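Local coordinates for protein proline dehydrogenase (Deinococcus radiodurans, PDB 4H6Q) that oxidises L-proline to (S)-1-pyrroline-5-carboxylate with FAD as cofactor and a quinone as electron acceptor, the first step in breaking proline down to glutamate, at residues Ile99-Val104 with Ile134-Glu139; Val146-Phe151 with Thr165-Tyr170. One frame throughout, in Å; residues are numbered along the deposited sequence.

Contact 1: residues Ile99-Val104 with Ile134-Glu139. With FAD (flavin-adenine dinucleotide), chain C; TFB (tetrahydrofuran-2-carboxylic acid), chain D.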
loop_
_atom_site.group_PDB
_atom_site.type_symbol
_atom_site.label_atom_id
_atom_site.label_comp_id
_atom_site.label_asym_id
_atom_site.label_seq_id
_atom_site.Cartn_x
_atom_site.Cartn_y
_atom_site.Cartn_z
ATOM N N ILE A 99 4.442 -3.367 -2.827
ATOM C CA ILE A 99 5.889 -3.461 -2.592
ATOM C C ILE A 99 6.447 -2.095 -2.271
ATOM O O ILE A 99 5.983 -1.056 -2.770
ATOM C CB ILE A 99 6.652 -4.089 -3.790
ATOM C CG1 ILE A 99 6.577 -3.222 -5.056
ATOM C CG2 ILE A 99 6.111 -5.523 -4.056
ATOM C CD1 ILE A 99 7.416 -3.768 -6.232
ATOM N N LYS A 100 7.502 -2.098 -1.441
ATOM C CA LYS A 100 8.354 -0.923 -1.212
ATOM C C LYS A 100 9.566 -1.063 -2.108
ATOM O O LYS A 100 10.285 -2.075 -2.046
ATOM C CB LYS A 100 8.814 -0.901 0.266
ATOM C CG LYS A 100 7.683 -0.387 1.168
ATOM C CD LYS A 100 8.051 -0.521 2.630
ATOM C CE LYS A 100 6.988 0.124 3.522
ATOM N NZ LYS A 100 5.614 -0.427 3.369
ATOM N N LEU A 101 9.821 -0.093 -2.981
ATOM C CA LEU A 101 10.931 -0.298 -3.903
ATOM C C LEU A 101 12.315 -0.353 -3.190
ATOM O O LEU A 101 13.289 -0.889 -3.728
ATOM C CB LEU A 101 10.919 0.733 -5.033
ATOM C CG LEU A 101 9.764 0.487 -6.049
ATOM C CD1 LEU A 101 9.529 1.707 -6.907
ATOM C CD2 LEU A 101 10.004 -0.758 -6.902
ATOM N N SER A 102 12.415 0.215 -1.971
ATOM C CA SER A 102 13.652 0.062 -1.203
ATOM C C SER A 102 13.895 -1.384 -0.749
ATOM O O SER A 102 15.016 -1.720 -0.340
ATOM C CB SER A 102 13.627 0.954 0.038
ATOM O OG SER A 102 12.827 0.364 1.050
ATOM N N SER A 103 12.891 -2.260 -0.827
ATOM C CA SER A 103 13.105 -3.675 -0.522
ATOM C C SER A 103 13.659 -4.444 -1.692
ATOM O O SER A 103 14.187 -5.553 -1.502
ATOM C CB SER A 103 11.848 -4.377 -0.042
ATOM O OG SER A 103 10.883 -4.509 -1.077
ATOM N N VAL A 104 13.620 -3.856 -2.906
ATOM C CA VAL A 104 14.031 -4.615 -4.085
ATOM C C VAL A 104 15.105 -3.907 -4.908
ATOM O O VAL A 104 15.372 -4.266 -6.057
ATOM C CB VAL A 104 12.812 -5.026 -4.942
ATOM C CG1 VAL A 104 11.970 -6.021 -4.169
ATOM C CG2 VAL A 104 11.981 -3.824 -5.413
ATOM N N ILE A 134 0.010 -4.516 -8.905
ATOM C CA ILE A 134 1.051 -4.178 -7.924
ATOM C C ILE A 134 0.932 -2.713 -7.587
ATOM O O ILE A 134 0.875 -1.872 -8.501
ATOM C CB ILE A 134 2.456 -4.409 -8.539
ATOM C CG1 ILE A 134 2.683 -5.883 -8.947
ATOM C CG2 ILE A 134 3.562 -3.932 -7.588
ATOM C CD1 ILE A 134 2.484 -6.911 -7.767
ATOM N N CYS A 135 0.940 -2.401 -6.284
ATOM C CA CYS A 135 1.079 -1.026 -5.845
ATOM C C CYS A 135 2.520 -0.743 -5.400
ATOM O O CYS A 135 3.078 -1.523 -4.608
ATOM C CB CYS A 135 0.113 -0.703 -4.687
ATOM S SG CYS A 135 0.290 1.030 -4.115
ATOM N N LEU A 136 3.107 0.345 -5.900
ATOM C CA LEU A 136 4.393 0.866 -5.405
ATOM C C LEU A 136 4.086 1.776 -4.218
ATOM O O LEU A 136 3.607 2.918 -4.389
ATOM C CB LEU A 136 5.117 1.658 -6.501
ATOM C CG LEU A 136 5.191 0.910 -7.854
ATOM C CD1 LEU A 136 5.809 1.811 -8.906
ATOM C CD2 LEU A 136 5.961 -0.420 -7.752
ATOM N N ASP A 137 4.332 1.271 -2.984
ATOM C CA ASP A 137 4.121 2.082 -1.773
ATOM C C ASP A 137 5.029 3.332 -1.839
ATOM O O ASP A 137 6.097 3.335 -2.471
ATOM C CB ASP A 137 4.509 1.275 -0.539
ATOM C CG ASP A 137 3.491 0.233 -0.132
ATOM O OD1 ASP A 137 2.356 0.184 -0.660
ATOM O OD2 ASP A 137 3.883 -0.560 0.804
ATOM N N MET A 138 4.594 4.399 -1.195
ATOM C CA MET A 138 5.444 5.583 -1.110
ATOM C C MET A 138 6.208 5.631 0.207
ATOM O O MET A 138 5.605 5.563 1.293
ATOM C CB MET A 138 4.657 6.880 -1.337
ATOM C CG MET A 138 5.585 8.093 -1.615
ATOM S SD MET A 138 6.548 7.946 -3.158
ATOM C CE MET A 138 5.297 8.131 -4.402
ATOM N N GLU A 139 7.539 5.701 0.134
ATOM C CA GLU A 139 8.386 5.739 1.303
ATOM C C GLU A 139 8.707 7.188 1.679
ATOM O O GLU A 139 7.859 8.065 1.458
ATOM C CB GLU A 139 9.612 4.812 1.086
ATOM C CG GLU A 139 9.140 3.347 0.797
ATOM C CD GLU A 139 10.292 2.381 0.655
ATOM O OE1 GLU A 139 10.736 2.135 -0.504
ATOM O OE2 GLU A 139 10.772 1.870 1.708
HETATM P PA FAD C . -5.006 9.121 11.773
HETATM O O1A FAD C . -5.485 10.576 11.739
HETATM O O2A FAD C . -3.600 8.864 12.130
HETATM O O5B FAD C . -5.816 8.212 12.653
HETATM C C5B FAD C . -7.228 8.172 12.522
HETATM C C4B FAD C . -7.886 7.208 13.488
HETATM O O4B FAD C . -7.667 5.905 12.998
HETATM C C3B FAD C . -7.288 7.193 14.848
HETATM O O3B FAD C . -7.753 8.218 15.711
HETATM C C2B FAD C . -7.639 5.825 15.293
HETATM O O2B FAD C . -9.010 5.702 15.602
HETATM C C1B FAD C . -7.357 5.040 14.052
HETATM N N9A FAD C . -5.967 4.603 13.929
HETATM C C8A FAD C . -5.076 4.938 12.911
HETATM N N7A FAD C . -3.885 4.366 13.090
HETATM C C5A FAD C . -3.985 3.593 14.242
HETATM C C6A FAD C . -3.100 2.786 14.934
HETATM N N6A FAD C . -1.765 2.575 14.475
HETATM N N1A FAD C . -3.532 2.185 16.054
HETATM C C2A FAD C . -4.790 2.345 16.516
HETATM N N3A FAD C . -5.689 3.122 15.891
HETATM C C4A FAD C . -5.302 3.723 14.772
HETATM N N1 FAD C . 1.619 6.000 4.266
HETATM C C2 FAD C . 2.751 6.127 3.521
HETATM O O2 FAD C . 3.549 7.124 3.821
HETATM N N3 FAD C . 3.059 5.285 2.488
HETATM C C4 FAD C . 2.221 4.231 2.144
HETATM O O4 FAD C . 2.550 3.399 1.135
HETATM C C4X FAD C . 0.992 4.044 2.919
HETATM N N5 FAD C . 0.125 3.022 2.626
HETATM C C5X FAD C . -1.028 2.935 3.373
HETATM C C6 FAD C . -1.942 1.907 3.092
HETATM C C7 FAD C . -3.152 1.813 3.827
HETATM C C7M FAD C . -4.148 0.697 3.523
HETATM C C8 FAD C . -3.414 2.768 4.840
HETATM C C8M FAD C . -4.687 2.710 5.640
HETATM C C9 FAD C . -2.476 3.769 5.136
HETATM C C9A FAD C . -1.310 3.867 4.402
HETATM N N10 FAD C . -0.407 4.906 4.701
HETATM C C10 FAD C . 0.751 4.992 3.969
HETATM C "C1'" FAD C . -0.680 5.906 5.720
HETATM C "C2'" FAD C . -0.037 5.714 7.059
HETATM O "O2'" FAD C . 0.070 4.309 7.247
HETATM C "C3'" FAD C . -0.983 6.635 7.868
HETATM O "O3'" FAD C . -0.509 7.927 8.101
HETATM C "C4'" FAD C . -1.588 6.086 9.100
HETATM O "O4'" FAD C . -2.285 4.965 8.687
HETATM C "C5'" FAD C . -2.517 7.137 9.691
HETATM O "O5'" FAD C . -3.771 6.561 9.891
HETATM P P FAD C . -5.123 7.265 9.431
HETATM O O1P FAD C . -5.224 7.836 7.984
HETATM O O2P FAD C . -6.200 6.286 9.968
HETATM O O3P FAD C . -5.351 8.525 10.415
HETATM O OA TFB D . 3.087 1.824 4.098
HETATM C CA TFB D . 2.775 2.011 5.473
HETATM C C TFB D . 3.849 1.407 6.352
HETATM O OB TFB D . 3.873 1.709 7.575
HETATM C CB TFB D . 1.495 1.331 5.717
HETATM C CG TFB D . 1.422 0.338 4.650
HETATM C CD TFB D . 2.281 0.792 3.535
HETATM O OXT TFB D . 4.737 0.600 5.889
HETATM O O HOH W 1 8.282 2.169 -3.536
#
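Ile99 and Leu136 pair as parallel neighbours in the barrel sheet. Ile99 N donates to Cys135 O at 2.9 Å, and Ile99 O accepts from Asp137 N. The Ile99 and Leu136 side chains lie side by side, with Ile99 CG1 3.9 Å from Leu136 CD2. Next in the chain come Lys100, which binds substrate, and Asp137, probably an active-site residue as in relatives. Both line the ligand pocket.

Lys100 CB packs against the Glu139 carboxylate, 3.6 Å from Glu139 CD. CG lies between Asp137 OD2 and Glu139 CD, and CD passes near Glu139 OE2. The chain is extended up to CE, which approaches the ligand carboxylate. There chi4 (58°) bends NZ toward both acceptors. Lys100 NZ donates to TFB OXT of the bound tetrahydrofuran-2-carboxylic acid at 2.9 Å. Lys100 NZ also forms a salt bridge to Asp137 OD2 at 3.1 Å, meeting that oxygen on its anti side, 24° out of the carboxylate plane.

Glu139 grips the turn after Lys100 with both oxygens, each through its syn lone pair. Glu139 OE1 takes Ser102 N at 2.9 Å, and Glu139 OE2 takes Ser102 OG at 2.6 Å. A water bridges Leu101 N and Asp137 O.

Arg189 makes a salt bridge to Asp137 OD1, and Tyr280 OH hydrogen-bonds Asp137 OD2. Lys100 thus links this buried carboxylate to that of the ligand, consistent with charge pairing in proline recognition.

Contact 2: residues Val146-Phe151 with Thr165-Tyr170. With FAD (flavin-adenine dinucleotide), chain C.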
loop_
_atom_site.group_PDB
_atom_site.type_symbol
_atom_site.label_atom_id
_atom_site.label_comp_id
_atom_site.label_asym_id
_atom_site.label_seq_id
_atom_site.Cartn_x
_atom_site.Cartn_y
_atom_site.Cartn_z
ATOM N N VAL A 146 12.192 9.566 -7.701
ATOM C CA VAL A 146 12.536 8.335 -8.390
ATOM C C VAL A 146 11.351 7.361 -8.442
ATOM O O VAL A 146 11.117 6.714 -9.467
ATOM C CB VAL A 146 13.809 7.622 -7.795
ATOM C CG1 VAL A 146 13.653 7.195 -6.325
ATOM C CG2 VAL A 146 14.177 6.414 -8.625
ATOM N N THR A 147 10.568 7.268 -7.373
ATOM C CA THR A 147 9.396 6.379 -7.420
ATOM C C THR A 147 8.390 6.849 -8.474
ATOM O O THR A 147 7.844 6.019 -9.207
ATOM C CB THR A 147 8.718 6.279 -6.048
ATOM O OG1 THR A 147 9.677 5.749 -5.120
ATOM C CG2 THR A 147 7.482 5.384 -6.053
ATOM N N LEU A 148 8.131 8.147 -8.580
ATOM C CA LEU A 148 7.190 8.643 -9.597
ATOM C C LEU A 148 7.713 8.507 -11.037
ATOM O O LEU A 148 6.931 8.222 -11.966
ATOM C CB LEU A 148 6.749 10.091 -9.309
ATOM C CG LEU A 148 5.929 10.245 -8.018
ATOM C CD1 LEU A 148 5.505 11.707 -7.843
ATOM C CD2 LEU A 148 4.709 9.309 -7.910
ATOM N N GLU A 149 9.022 8.667 -11.233
ATOM C CA GLU A 149 9.649 8.406 -12.520
ATOM C C GLU A 149 9.514 6.931 -12.903
ATOM O O GLU A 149 9.122 6.574 -14.033
ATOM C CB GLU A 149 11.120 8.787 -12.492
ATOM N N GLN A 150 9.833 6.047 -11.954
ATOM C CA GLN A 150 9.757 4.613 -12.209
ATOM C C GLN A 150 8.304 4.169 -12.414
ATOM O O GLN A 150 8.013 3.332 -13.295
ATOM C CB GLN A 150 10.441 3.831 -11.108
ATOM C CG GLN A 150 11.946 4.062 -11.054
ATOM C CD GLN A 150 12.657 3.360 -9.909
ATOM O OE1 GLN A 150 12.100 3.144 -8.843
ATOM N NE2 GLN A 150 13.917 2.995 -10.148
ATOM N N PHE A 151 7.378 4.749 -11.641
ATOM C CA PHE A 151 5.944 4.493 -11.861
ATOM C C PHE A 151 5.522 4.826 -13.292
ATOM O O PHE A 151 4.881 3.996 -13.974
ATOM C CB PHE A 151 5.095 5.262 -10.859
ATOM C CG PHE A 151 3.633 5.115 -11.101
ATOM C CD1 PHE A 151 3.002 3.862 -10.959
ATOM C CD2 PHE A 151 2.869 6.219 -11.446
ATOM C CE1 PHE A 151 1.643 3.729 -11.208
ATOM C CE2 PHE A 151 1.489 6.078 -11.686
ATOM C CZ PHE A 151 0.865 4.833 -11.546
ATOM N N THR A 165 0.307 3.475 -7.592
ATOM C CA THR A 165 1.210 4.009 -6.564
ATOM C C THR A 165 0.404 4.762 -5.498
ATOM O O THR A 165 -0.821 4.519 -5.390
ATOM C CB THR A 165 2.401 4.812 -7.180
ATOM O OG1 THR A 165 3.375 5.061 -6.166
ATOM C CG2 THR A 165 1.980 6.150 -7.797
ATOM N N VAL A 166 1.104 5.582 -4.715
ATOM C CA VAL A 166 0.574 6.191 -3.497
ATOM C C VAL A 166 1.018 7.657 -3.459
ATOM O O VAL A 166 2.153 7.968 -3.859
ATOM C CB VAL A 166 1.167 5.497 -2.241
ATOM C CG1 VAL A 166 0.693 6.168 -0.957
ATOM C CG2 VAL A 166 0.868 3.957 -2.249
ATOM N N LEU A 167 0.137 8.558 -3.003
ATOM C CA LEU A 167 0.546 9.933 -2.692
ATOM C C LEU A 167 0.159 10.254 -1.276
ATOM O O LEU A 167 -0.945 9.866 -0.783
ATOM C CB LEU A 167 -0.051 10.973 -3.639
ATOM C CG LEU A 167 0.442 10.849 -5.084
ATOM C CD1 LEU A 167 -0.348 11.733 -5.984
ATOM C CD2 LEU A 167 1.929 11.173 -5.219
ATOM N N GLN A 168 1.063 10.993 -0.624
ATOM C CA GLN A 168 0.905 11.290 0.819
ATOM C C GLN A 168 0.408 12.722 1.016
ATOM O O GLN A 168 1.073 13.705 0.556
ATOM C CB GLN A 168 2.239 11.111 1.575
ATOM C CG GLN A 168 2.818 9.705 1.474
ATOM C CD GLN A 168 4.311 9.691 1.398
ATOM O OE1 GLN A 168 4.896 10.505 0.676
ATOM N NE2 GLN A 168 4.941 8.727 2.041
ATOM N N SER A 169 -0.718 12.900 1.704
ATOM C CA SER A 169 -1.321 14.242 1.823
ATOM C C SER A 169 -0.527 15.182 2.711
ATOM O O SER A 169 -0.764 16.401 2.693
ATOM C CB SER A 169 -2.764 14.181 2.332
ATOM O OG SER A 169 -2.828 13.926 3.755
ATOM N N TYR A 170 0.399 14.675 3.524
ATOM C CA TYR A 170 1.179 15.596 4.346
ATOM C C TYR A 170 2.230 16.358 3.569
ATOM O O TYR A 170 2.760 17.361 4.083
ATOM C CB TYR A 170 1.737 14.945 5.633
ATOM C CG TYR A 170 2.819 13.859 5.538
ATOM C CD1 TYR A 170 3.257 13.234 6.717
ATOM C CD2 TYR A 170 3.351 13.389 4.326
ATOM C CE1 TYR A 170 4.239 12.216 6.711
ATOM C CE2 TYR A 170 4.310 12.357 4.301
ATOM C CZ TYR A 170 4.736 11.767 5.497
ATOM O OH TYR A 170 5.671 10.753 5.464
HETATM P PA FAD C . -5.006 9.121 11.773
HETATM O O1A FAD C . -5.485 10.576 11.739
HETATM O O2A FAD C . -3.600 8.864 12.130
HETATM O O5B FAD C . -5.816 8.212 12.653
HETATM C C5B FAD C . -7.228 8.172 12.522
HETATM C C4B FAD C . -7.886 7.208 13.488
HETATM O O4B FAD C . -7.667 5.905 12.998
HETATM C C3B FAD C . -7.288 7.193 14.848
HETATM O O3B FAD C . -7.753 8.218 15.711
HETATM C C2B FAD C . -7.639 5.825 15.293
HETATM O O2B FAD C . -9.010 5.702 15.602
HETATM C C1B FAD C . -7.357 5.040 14.052
HETATM N N9A FAD C . -5.967 4.603 13.929
HETATM C C8A FAD C . -5.076 4.938 12.911
HETATM N N7A FAD C . -3.885 4.366 13.090
HETATM C C5A FAD C . -3.985 3.593 14.242
HETATM C C6A FAD C . -3.100 2.786 14.934
HETATM N N6A FAD C . -1.765 2.575 14.475
HETATM N N1A FAD C . -3.532 2.185 16.054
HETATM C C2A FAD C . -4.790 2.345 16.516
HETATM N N3A FAD C . -5.689 3.122 15.891
HETATM C C4A FAD C . -5.302 3.723 14.772
HETATM N N1 FAD C . 1.619 6.000 4.266
HETATM C C2 FAD C . 2.751 6.127 3.521
HETATM O O2 FAD C . 3.549 7.124 3.821
HETATM N N3 FAD C . 3.059 5.285 2.488
HETATM C C4 FAD C . 2.221 4.231 2.144
HETATM O O4 FAD C . 2.550 3.399 1.135
HETATM C C4X FAD C . 0.992 4.044 2.919
HETATM N N5 FAD C . 0.125 3.022 2.626
HETATM C C5X FAD C . -1.028 2.935 3.373
HETATM C C6 FAD C . -1.942 1.907 3.092
HETATM C C7 FAD C . -3.152 1.813 3.827
HETATM C C7M FAD C . -4.148 0.697 3.523
HETATM C C8 FAD C . -3.414 2.768 4.840
HETATM C C8M FAD C . -4.687 2.710 5.640
HETATM C C9 FAD C . -2.476 3.769 5.136
HETATM C C9A FAD C . -1.310 3.867 4.402
HETATM N N10 FAD C . -0.407 4.906 4.701
HETATM C C10 FAD C . 0.751 4.992 3.969
HETATM C "C1'" FAD C . -0.680 5.906 5.720
HETATM C "C2'" FAD C . -0.037 5.714 7.059
HETATM O "O2'" FAD C . 0.070 4.309 7.247
HETATM C "C3'" FAD C . -0.983 6.635 7.868
HETATM O "O3'" FAD C . -0.509 7.927 8.101
HETATM C "C4'" FAD C . -1.588 6.086 9.100
HETATM O "O4'" FAD C . -2.285 4.965 8.687
HETATM C "C5'" FAD C . -2.517 7.137 9.691
HETATM O "O5'" FAD C . -3.771 6.561 9.891
HETATM P P FAD C . -5.123 7.265 9.431
HETATM O O1P FAD C . -5.224 7.836 7.984
HETATM O O2P FAD C . -6.200 6.286 9.968
HETATM O O3P FAD C . -5.351 8.525 10.415
#
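Strand 133-136, helix 144-158 and strand 163-168 form a beta-alpha-beta unit of the beta8-alpha8 barrel, and this contact lays its helix on its second strand. The short axes of helix 146-151 and strand 165-168 approach to 9.9 Å. Their directions differ by 147°, as the helix runs back against the strand that follows it.

Thr165 lies at the centre of the contact and meets three helix side chains. Phe151 and Thr147 come from successive turns of the helix, and Leu148 extends beside Thr147. Thr147 offers its methyl, with Thr147 CG2 4.1 Å from Thr165 OG1. That hydroxyl has its hydrogen bond elsewhere, to Leu136 O on the neighbouring strand. The Thr147 hydroxyl likewise bonds away from the contact, to Arg143 O. The meeting surface is therefore mostly hydrocarbon.

Leu148 CD2 reaches two strand residues. Leu148 CD2 lies 4.2 Å from Thr165 CG2 and 4.3 Å from Leu167 CD2, and the Leu148 and Thr165 side chains cross at about a right angle. Leu167 also touches Asp177 and Arg178 of helix 174-180, which continues the packing around the barrel.

Val166 points away from the helix, toward the flavin. Further along, Gln168 NE2 donates a nearly straight bond to FAD O2 at 2.8 Å.

Phe151 CG, anti to its backbone N (chi1 176°), lies 3.8 Å from Thr165 CG2. A CH-pi contact covers one face of the ring: Thr165 CG2 sits over the centre, 3.7 Å from the Phe151 centroid and 10° off the ring normal.

Strand 96-99, the second of the barrel strands along the chain, runs into the turn at 100-104. Helix 115-129 then leads to strand 133-136, where contact 1 closes the first loop. Helix 144-158 follows, and strand 163-168 closes the second loop through contact 2. The two loops lie in series and neither nests nor crosses. Contact 1 joins two neighbouring strands and the loops after them, whereas contact 2 joins a helix to a strand. Strands 133-136 and 163-168 are adjacent, so the contacts meet directly: Glu139 O lies 3.0 Å from Gln168 NE2, a probable hydrogen bond. Both contacts reach FAD, contact 1 through Met138 and contact 2 through Gln168.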